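Local coordinates for fucolectin-related protein (Streptococcus pneumoniae, PDB 2WMF) that probably hydrolyses host blood-group carbohydrate antigens as a family 98 glycoside hydrolase, at residues R334-F339 with S412-L417; G355-D360 with H372-I377. All blocks are in the same frame, centred on the assembly; numbering follows the deposited sequence.

Contact 1. Residues R334-F339 with S412-L417; sequences RTKAVF and SLYPKL
Lys-336 lays the root of its side chain over one face of the Tyr-414 ring. Lys-336 CB stands 3.8 Å from the centroid of the Tyr-414 ring and 21° off the normal, a CH-pi contact displaced toward the rim on the hydroxyl side, where Lys-336 CB comes 3.6 Å from Tyr-414 CZ. The next methylene turns back along the same ring: chi1 (-51°) sets CG beside the backbone N, where Lys-336 CG lies 3.5 Å from Leu-413 O, and the bend at chi2 then turns the rest of the chain, with its ammonium group, away. It is therefore the aliphatic part of the lysine that does the packing.

The phenol ends at the backbone between helix 328-334 and strand 337-340, the central strand of a small three-stranded parallel sheet. Two successive peptide N-H groups converge on Tyr-414 OH, which accepts from Lys-336 N at 2.9 Å, with a bent N-H...O angle of 141°, and from Ala-337 N at 3.2 Å. Gripped twice, the hydroxyl ties the chain following helix 406-413 to the start of the strand and satisfies two backbone donors in a partly buried place. The backbone of Lys-336 also bonds to Lys-394 of strand 394-396, the neighbour of strand 337-340 in the sheet.

Leu-413, in the last, weakly bonded part of helix 406-413, adds an apolar margin. Leu-413 CD1 meets Ala-337 CB at 3.9 Å, and Leu-413 CB lies 4.0 Å from Lys-336 CB, so leucine and tyrosine, neighbours in sequence, both press on the Lys-336/Ala-337 pair. The backbone carbonyl of Tyr-414 receives a hydrogen bond from Arg-370 NE, while Thr-335 turns its hydroxyl back to Val-331 O in the preceding helix.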
ATOM      1  N   ARG A 334      -2.980  -0.759 -21.396  1.00  9.82           N
ATOM      2  CA  ARG A 334      -1.929   0.267 -21.367  1.00  9.96           C
ATOM      3  C   ARG A 334      -0.508  -0.329 -21.412  1.00  9.69           C
ATOM      4  O   ARG A 334       0.480   0.413 -21.511  1.00  9.85           O
ATOM      5  CB  ARG A 334      -2.085   1.142 -20.111  1.00 10.11           C
ATOM      6  CG  ARG A 334      -1.475   0.503 -18.876  1.00 10.38           C
ATOM      7  CD  ARG A 334      -1.891   1.184 -17.612  1.00  9.14           C
ATOM      8  NE  ARG A 334      -1.271   0.563 -16.452  1.00  7.95           N
ATOM      9  CZ  ARG A 334      -1.485   0.909 -15.185  1.00  7.40           C
ATOM     10  NH1 ARG A 334      -2.345   1.864 -14.885  1.00  9.22           N
ATOM     11  NH2 ARG A 334      -0.797   0.281 -14.236  1.00  8.39           N
ATOM     12  N   THR A 335      -0.406  -1.658 -21.322  1.00  9.47           N
ATOM     13  CA  THR A 335       0.902  -2.317 -21.208  1.00 10.47           C
ATOM     14  C   THR A 335       1.534  -2.485 -22.583  1.00 11.50           C
ATOM     15  O   THR A 335       1.001  -3.179 -23.438  1.00 13.06           O
ATOM     16  CB  THR A 335       0.767  -3.672 -20.458  1.00 10.51           C
ATOM     17  OG1 THR A 335       0.242  -3.453 -19.125  1.00  9.07           O
ATOM     18  CG2 THR A 335       2.108  -4.376 -20.335  1.00 10.11           C
ATOM     19  N   LYS A 336       2.681  -1.841 -22.788  1.00 11.04           N
ATOM     20  CA  LYS A 336       3.409  -1.950 -24.059  1.00 11.58           C
ATOM     21  C   LYS A 336       4.500  -3.032 -24.078  1.00 11.07           C
ATOM     22  O   LYS A 336       4.942  -3.462 -25.152  1.00 11.23           O
ATOM     23  CB  LYS A 336       4.031  -0.606 -24.432  1.00 12.48           C
ATOM     24  CG  LYS A 336       3.092   0.610 -24.414  1.00 16.15           C
ATOM     25  CD  LYS A 336       1.917   0.467 -25.305  1.00 18.86           C
ATOM     26  CE  LYS A 336       1.033   1.714 -25.144  1.00 19.76           C
ATOM     27  NZ  LYS A 336      -0.137   1.683 -26.069  1.00 23.43           N
ATOM     28  N   ALA A 337       4.974  -3.426 -22.904  1.00 10.14           N
ATOM     29  CA  ALA A 337       5.955  -4.504 -22.771  1.00 10.16           C
ATOM     30  C   ALA A 337       5.781  -5.189 -21.435  1.00 10.58           C
ATOM     31  O   ALA A 337       5.340  -4.560 -20.466  1.00  9.85           O
ATOM     32  CB  ALA A 337       7.418  -3.957 -22.850  1.00 11.14           C
ATOM     33  N   VAL A 338       6.121  -6.493 -21.407  1.00 10.72           N
ATOM     34  CA  VAL A 338       6.235  -7.259 -20.173  1.00  9.93           C
ATOM     35  C   VAL A 338       7.582  -7.932 -20.143  1.00 10.05           C
ATOM     36  O   VAL A 338       8.217  -8.137 -21.195  1.00 11.10           O
ATOM     37  CB  VAL A 338       5.118  -8.343 -20.008  1.00  9.03           C
ATOM     38  CG1 VAL A 338       3.765  -7.707 -20.059  1.00 10.30           C
ATOM     39  CG2 VAL A 338       5.227  -9.484 -21.053  1.00 10.04           C
ATOM     40  N   PHE A 339       8.045  -8.244 -18.942  1.00 10.25           N
ATOM     41  CA  PHE A 339       9.239  -9.061 -18.776  1.00  9.52           C
ATOM     42  C   PHE A 339       8.784 -10.443 -18.326  1.00 10.00           C
ATOM     43  O   PHE A 339       8.156 -10.586 -17.258  1.00 10.29           O
ATOM     44  CB  PHE A 339      10.200  -8.471 -17.764  1.00  9.88           C
ATOM     45  CG  PHE A 339      11.495  -9.257 -17.643  1.00  9.70           C
ATOM     46  CD1 PHE A 339      12.612  -8.924 -18.408  1.00 11.95           C
ATOM     47  CD2 PHE A 339      11.567 -10.366 -16.825  1.00 11.43           C
ATOM     48  CE1 PHE A 339      13.773  -9.657 -18.320  1.00 12.81           C
ATOM     49  CE2 PHE A 339      12.721 -11.124 -16.744  1.00 10.60           C
ATOM     50  CZ  PHE A 339      13.820 -10.767 -17.489  1.00 10.20           C
ATOM     51  N   SER A 412      11.127   3.667 -26.736  1.00 12.11           N
ATOM     52  CA  SER A 412      10.529   3.592 -28.072  1.00 12.61           C
ATOM     53  C   SER A 412       9.079   3.064 -28.044  1.00 13.18           C
ATOM     54  O   SER A 412       8.343   3.217 -29.018  1.00 14.68           O
ATOM     55  CB  SER A 412      11.392   2.760 -29.036  1.00 12.64           C
ATOM     56  OG  SER A 412      11.235   1.370 -28.868  1.00 13.28           O
ATOM     57  N   LEU A 413       8.719   2.425 -26.931  1.00 12.44           N
ATOM     58  CA  LEU A 413       7.395   1.873 -26.714  1.00 11.65           C
ATOM     59  C   LEU A 413       6.482   2.720 -25.825  1.00 11.23           C
ATOM     60  O   LEU A 413       5.274   2.757 -26.041  1.00 12.71           O
ATOM     61  CB  LEU A 413       7.491   0.443 -26.141  1.00 11.84           C
ATOM     62  CG  LEU A 413       8.312  -0.593 -26.875  1.00 13.34           C
ATOM     63  CD1 LEU A 413       8.299  -1.894 -26.075  1.00 13.80           C
ATOM     64  CD2 LEU A 413       7.752  -0.818 -28.286  1.00 15.72           C
ATOM     65  N   TYR A 414       7.063   3.354 -24.804  1.00  9.74           N
ATOM     66  CA  TYR A 414       6.335   4.182 -23.874  1.00 10.40           C
ATOM     67  C   TYR A 414       6.786   5.621 -24.116  1.00 10.54           C
ATOM     68  O   TYR A 414       7.881   5.990 -23.734  1.00 11.10           O
ATOM     69  CB  TYR A 414       6.698   3.791 -22.434  1.00 10.37           C
ATOM     70  CG  TYR A 414       6.153   2.462 -21.986  1.00  9.61           C
ATOM     71  CD1 TYR A 414       4.907   2.378 -21.364  1.00  8.45           C
ATOM     72  CD2 TYR A 414       6.888   1.291 -22.135  1.00  8.41           C
ATOM     73  CE1 TYR A 414       4.405   1.153 -20.914  1.00  8.79           C
ATOM     74  CE2 TYR A 414       6.370   0.061 -21.690  1.00  9.34           C
ATOM     75  CZ  TYR A 414       5.126   0.010 -21.075  1.00  8.91           C
ATOM     76  OH  TYR A 414       4.604  -1.227 -20.675  1.00 11.40           O
ATOM     77  N   PRO A 415       5.948   6.440 -24.746  1.00 11.10           N
ATOM     78  CA  PRO A 415       6.356   7.831 -24.962  1.00 10.61           C
ATOM     79  C   PRO A 415       6.535   8.632 -23.685  1.00 10.47           C
ATOM     80  O   PRO A 415       5.909   8.344 -22.650  1.00 10.37           O
ATOM     81  CB  PRO A 415       5.202   8.417 -25.755  1.00 11.88           C
ATOM     82  CG  PRO A 415       4.121   7.498 -25.621  1.00 14.94           C
ATOM     83  CD  PRO A 415       4.643   6.146 -25.345  1.00 11.50           C
ATOM     84  N   LYS A 416       7.393   9.635 -23.773  1.00 11.77           N
ATOM     85  CA  LYS A 416       7.612  10.551 -22.646  1.00 11.32           C
ATOM     86  C   LYS A 416       6.408  11.492 -22.573  1.00 11.14           C
ATOM     87  O   LYS A 416       6.023  12.105 -23.594  1.00 10.87           O
ATOM     88  CB  LYS A 416       8.931  11.333 -22.823  1.00 11.87           C
ATOM     89  CG  LYS A 416       9.358  12.088 -21.556  1.00 13.78           C
ATOM     90  CD  LYS A 416      10.643  12.857 -21.796  1.00 15.57           C
ATOM     91  CE  LYS A 416      10.981  13.714 -20.629  1.00 18.48           C
ATOM     92  NZ  LYS A 416      12.332  14.351 -20.727  1.00 21.17           N
ATOM     93  N   LEU A 417       5.804  11.567 -21.387  1.00 10.28           N
ATOM     94  CA  LEU A 417       4.549  12.295 -21.214  1.00  9.40           C
ATOM     95  C   LEU A 417       4.618  13.586 -20.412  1.00  9.74           C
ATOM     96  O   LEU A 417       3.650  14.341 -20.391  1.00  9.71           O
ATOM     97  CB  LEU A 417       3.478  11.400 -20.571  1.00  9.19           C
ATOM     98  CG  LEU A 417       3.201  10.069 -21.266  1.00  9.64           C
ATOM     99  CD1 LEU A 417       2.073   9.266 -20.595  1.00 10.00           C
ATOM    100  CD2 LEU A 417       2.898  10.294 -22.789  1.00 11.94           C
TER

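Contact 2. Residues G355-D360 with H372-I377; sequences GLYSND and HILPVI
The long connection between the neighbouring parallel strands 337-340 and 376-377 has no regular helix or strand where it folds back on itself, and there Tyr-357 reaches across to the backbone of Leu-374. Tyr-357 OH accepts from Leu-374 N at 3.0 Å, with an N-H...O angle of 157°, so the phenol satisfies a backbone donor of the residues leading into strand 376-377. Tyr-357 OH also rests 3.6 Å from Ile-373 CA, settling against the chain one residue earlier.

Tyr-357 holds its ring in this direction with CG between its own backbone N and carbonyl carbon (chi1 69°), the crowded position. The ring is then met from two quite different directions. Over one face, toward the rim, comes the carbonyl of His-372, its O 3.6 Å from Tyr-357 CE2. At the edge and in the ring plane stands Leu-374 CG, and the CD1 branch of that leucine lies 3.9 Å from Tyr-357 CE2. The methyl continues to Leu-356, whose CD1 is 4.1 Å from Leu-374 CD1; these two side chains cross at about a right angle, so Leu-374 is shared between an aromatic edge and an aliphatic tip.

Just past the tyrosine, Ser-358 OG accepts from Asp-360 N at 3.3 Å in an ST turn that shapes the chain leading away. Tyr-357 also takes part in edge-to-face pairs with Tyr-353 and Tyr-366, which makes it a member of an aromatic cluster. Around this buried contact, helix 406-413 packs on Leu-356 and Leu-374 through Leu-410, helix 219-231 touches Tyr-357 and Ile-373 through Ser-224 and Ser-227, and Pro-375 leads on into the strand beside 337-340.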
ATOM      1  N   GLY A 355      17.574   3.622 -14.360  1.00 15.68           N
ATOM      2  CA  GLY A 355      17.303   4.276 -15.630  1.00 14.85           C
ATOM      3  C   GLY A 355      15.905   4.277 -16.149  1.00 14.94           C
ATOM      4  O   GLY A 355      15.598   5.006 -17.086  1.00 15.70           O
ATOM      5  N   LEU A 356      15.043   3.459 -15.543  1.00 12.75           N
ATOM      6  CA  LEU A 356      13.644   3.387 -15.930  1.00 13.57           C
ATOM      7  C   LEU A 356      12.811   4.097 -14.922  1.00 12.33           C
ATOM      8  O   LEU A 356      12.332   5.215 -15.175  1.00 12.04           O
ATOM      9  CB  LEU A 356      13.148   1.917 -16.113  1.00 12.87           C
ATOM     10  CG  LEU A 356      13.703   1.192 -17.305  1.00 12.90           C
ATOM     11  CD1 LEU A 356      13.367  -0.316 -17.196  1.00 13.42           C
ATOM     12  CD2 LEU A 356      13.205   1.884 -18.601  1.00 14.10           C
ATOM     13  N   TYR A 357      12.655   3.507 -13.736  1.00 11.01           N
ATOM     14  CA  TYR A 357      11.755   4.113 -12.799  1.00 10.90           C
ATOM     15  C   TYR A 357      11.968   3.918 -11.324  1.00  9.38           C
ATOM     16  O   TYR A 357      11.190   4.438 -10.521  1.00  9.96           O
ATOM     17  CB  TYR A 357      10.351   3.785 -13.174  1.00 10.10           C
ATOM     18  CG  TYR A 357       9.845   2.360 -13.038  1.00  9.98           C
ATOM     19  CD1 TYR A 357       9.464   1.839 -11.816  1.00 10.93           C
ATOM     20  CD2 TYR A 357       9.622   1.578 -14.163  1.00  9.59           C
ATOM     21  CE1 TYR A 357       8.937   0.528 -11.716  1.00  9.34           C
ATOM     22  CE2 TYR A 357       9.078   0.275 -14.063  1.00  8.05           C
ATOM     23  CZ  TYR A 357       8.715  -0.205 -12.842  1.00  8.45           C
ATOM     24  OH  TYR A 357       8.139  -1.449 -12.761  1.00  8.43           O
ATOM     25  N   SER A 358      13.022   3.201 -10.949  1.00  9.49           N
ATOM     26  CA  SER A 358      13.433   3.172  -9.550  1.00 10.06           C
ATOM     27  C   SER A 358      14.952   3.111  -9.489  1.00 10.99           C
ATOM     28  O   SER A 358      15.576   2.136  -9.965  1.00 12.20           O
ATOM     29  CB  SER A 358      12.862   1.967  -8.772  1.00  9.90           C
ATOM     30  OG  SER A 358      13.332   2.006  -7.418  1.00 11.30           O
ATOM     31  N   ASN A 359      15.528   4.135  -8.854  1.00 11.34           N
ATOM     32  CA  ASN A 359      16.965   4.182  -8.580  1.00 11.35           C
ATOM     33  C   ASN A 359      17.324   3.387  -7.322  1.00 11.32           C
ATOM     34  O   ASN A 359      18.514   3.155  -7.038  1.00 14.20           O
ATOM     35  CB  ASN A 359      17.439   5.642  -8.400  1.00 12.40           C
ATOM     36  CG  ASN A 359      17.254   6.528  -9.649  1.00 13.93           C
ATOM     37  OD1 ASN A 359      17.000   7.745  -9.523  1.00 20.44           O
ATOM     38  ND2 ASN A 359      17.426   5.948 -10.834  1.00 14.63           N
ATOM     39  N   ASP A 360      16.308   2.979  -6.534  1.00 10.39           N
ATOM     40  CA  ASP A 360      16.565   2.443  -5.202  1.00 10.64           C
ATOM     41  C   ASP A 360      15.445   1.494  -4.776  1.00  9.52           C
ATOM     42  O   ASP A 360      14.411   1.922  -4.234  1.00 10.54           O
ATOM     43  CB  ASP A 360      16.634   3.575  -4.175  1.00 11.55           C
ATOM     44  CG  ASP A 360      17.000   3.092  -2.770  1.00 12.04           C
ATOM     45  OD1 ASP A 360      17.208   1.882  -2.541  1.00 10.74           O
ATOM     46  OD2 ASP A 360      17.030   3.961  -1.866  1.00 18.07           O
ATOM     47  N   HIS A 372       4.480   2.933 -16.005  1.00  8.59           N
ATOM     48  CA  HIS A 372       3.643   2.355 -14.964  1.00  8.74           C
ATOM     49  C   HIS A 372       4.497   1.369 -14.157  1.00  8.63           C
ATOM     50  O   HIS A 372       5.710   1.490 -14.158  1.00  9.53           O
ATOM     51  CB  HIS A 372       2.410   1.665 -15.585  1.00 10.48           C
ATOM     52  CG  HIS A 372       1.735   2.495 -16.631  1.00  8.90           C
ATOM     53  ND1 HIS A 372       0.932   3.565 -16.306  1.00  9.25           N
ATOM     54  CD2 HIS A 372       1.767   2.433 -17.986  1.00 10.09           C
ATOM     55  CE1 HIS A 372       0.524   4.156 -17.422  1.00 10.12           C
ATOM     56  NE2 HIS A 372       0.994   3.478 -18.458  1.00  9.48           N
ATOM     57  N   ILE A 373       3.869   0.418 -13.490  1.00  8.34           N
ATOM     58  CA  ILE A 373       4.580  -0.805 -13.035  1.00  7.82           C
ATOM     59  C   ILE A 373       4.720  -1.725 -14.272  1.00  7.56           C
ATOM     60  O   ILE A 373       3.709  -2.107 -14.906  1.00  8.10           O
ATOM     61  CB  ILE A 373       3.817  -1.551 -11.922  1.00  7.18           C
ATOM     62  CG1 ILE A 373       3.896  -0.758 -10.606  1.00  6.43           C
ATOM     63  CG2 ILE A 373       4.366  -2.956 -11.729  1.00  7.65           C
ATOM     64  CD1 ILE A 373       2.835  -1.181  -9.563  1.00  8.55           C
ATOM     65  N   LEU A 374       5.951  -2.044 -14.659  1.00  7.70           N
ATOM     66  CA  LEU A 374       6.194  -2.980 -15.772  1.00  7.95           C
ATOM     67  C   LEU A 374       5.904  -4.420 -15.258  1.00  8.17           C
ATOM     68  O   LEU A 374       6.510  -4.863 -14.282  1.00  8.81           O
ATOM     69  CB  LEU A 374       7.636  -2.866 -16.255  1.00  8.48           C
ATOM     70  CG  LEU A 374       7.949  -1.780 -17.259  1.00 13.77           C
ATOM     71  CD1 LEU A 374       9.462  -1.591 -17.433  1.00 15.21           C
ATOM     72  CD2 LEU A 374       7.304  -2.173 -18.629  1.00 15.04           C
ATOM     73  N   PRO A 375       4.905  -5.114 -15.820  1.00  7.91           N
ATOM     74  CA  PRO A 375       4.623  -6.473 -15.330  1.00  7.61           C
ATOM     75  C   PRO A 375       5.771  -7.459 -15.565  1.00  8.31           C
ATOM     76  O   PRO A 375       6.410  -7.458 -16.653  1.00  8.86           O
ATOM     77  CB  PRO A 375       3.382  -6.886 -16.151  1.00  8.19           C
ATOM     78  CG  PRO A 375       2.770  -5.596 -16.616  1.00  8.62           C
ATOM     79  CD  PRO A 375       3.971  -4.734 -16.901  1.00  8.12           C
ATOM     80  N   VAL A 376       6.037  -8.270 -14.538  1.00  7.49           N
ATOM     81  CA  VAL A 376       6.874  -9.438 -14.663  1.00  7.35           C
ATOM     82  C   VAL A 376       5.964 -10.645 -14.637  1.00  7.66           C
ATOM     83  O   VAL A 376       5.153 -10.789 -13.715  1.00  8.47           O
ATOM     84  CB  VAL A 376       7.964  -9.526 -13.550  1.00  7.46           C
ATOM     85  CG1 VAL A 376       8.589 -10.939 -13.520  1.00  8.13           C
ATOM     86  CG2 VAL A 376       9.027  -8.507 -13.790  1.00  7.77           C
ATOM     87  N   ILE A 377       6.066 -11.463 -15.685  1.00  7.98           N
ATOM     88  CA  ILE A 377       5.261 -12.669 -15.786  1.00  8.24           C
ATOM     89  C   ILE A 377       6.120 -13.886 -15.380  1.00  8.19           C
ATOM     90  O   ILE A 377       7.240 -14.069 -15.840  1.00  9.00           O
ATOM     91  CB  ILE A 377       4.699 -12.863 -17.219  1.00  7.37           C
ATOM     92  CG1 ILE A 377       4.015 -11.575 -17.750  1.00  8.27           C
ATOM     93  CG2 ILE A 377       3.686 -14.076 -17.241  1.00  9.10           C
ATOM     94  CD1 ILE A 377       2.857 -11.073 -16.857  1.00  9.84           C
TER

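Both contacts reach the same small parallel sheet, and contact 2 is nested within the chain loop that contact 1 closes. Each turns a tyrosine hydroxyl into an acceptor for backbone N-H groups, two in contact 1 and one in contact 2. Their settings differ: contact 2 is buried, its centre about 17 Å from the centre of the chain, whereas contact 1, centred about 24 Å from it, is only partly buried and includes an exposed lysine. Strands 337-340 and 376-377 join them directly, Phe-339 O lying 2.8 Å from Ile-377 N, a probable hydrogen bond. Leu-374 is common ground, since Leu-374 CD2 packs 3.5 Å from Tyr-414 OH.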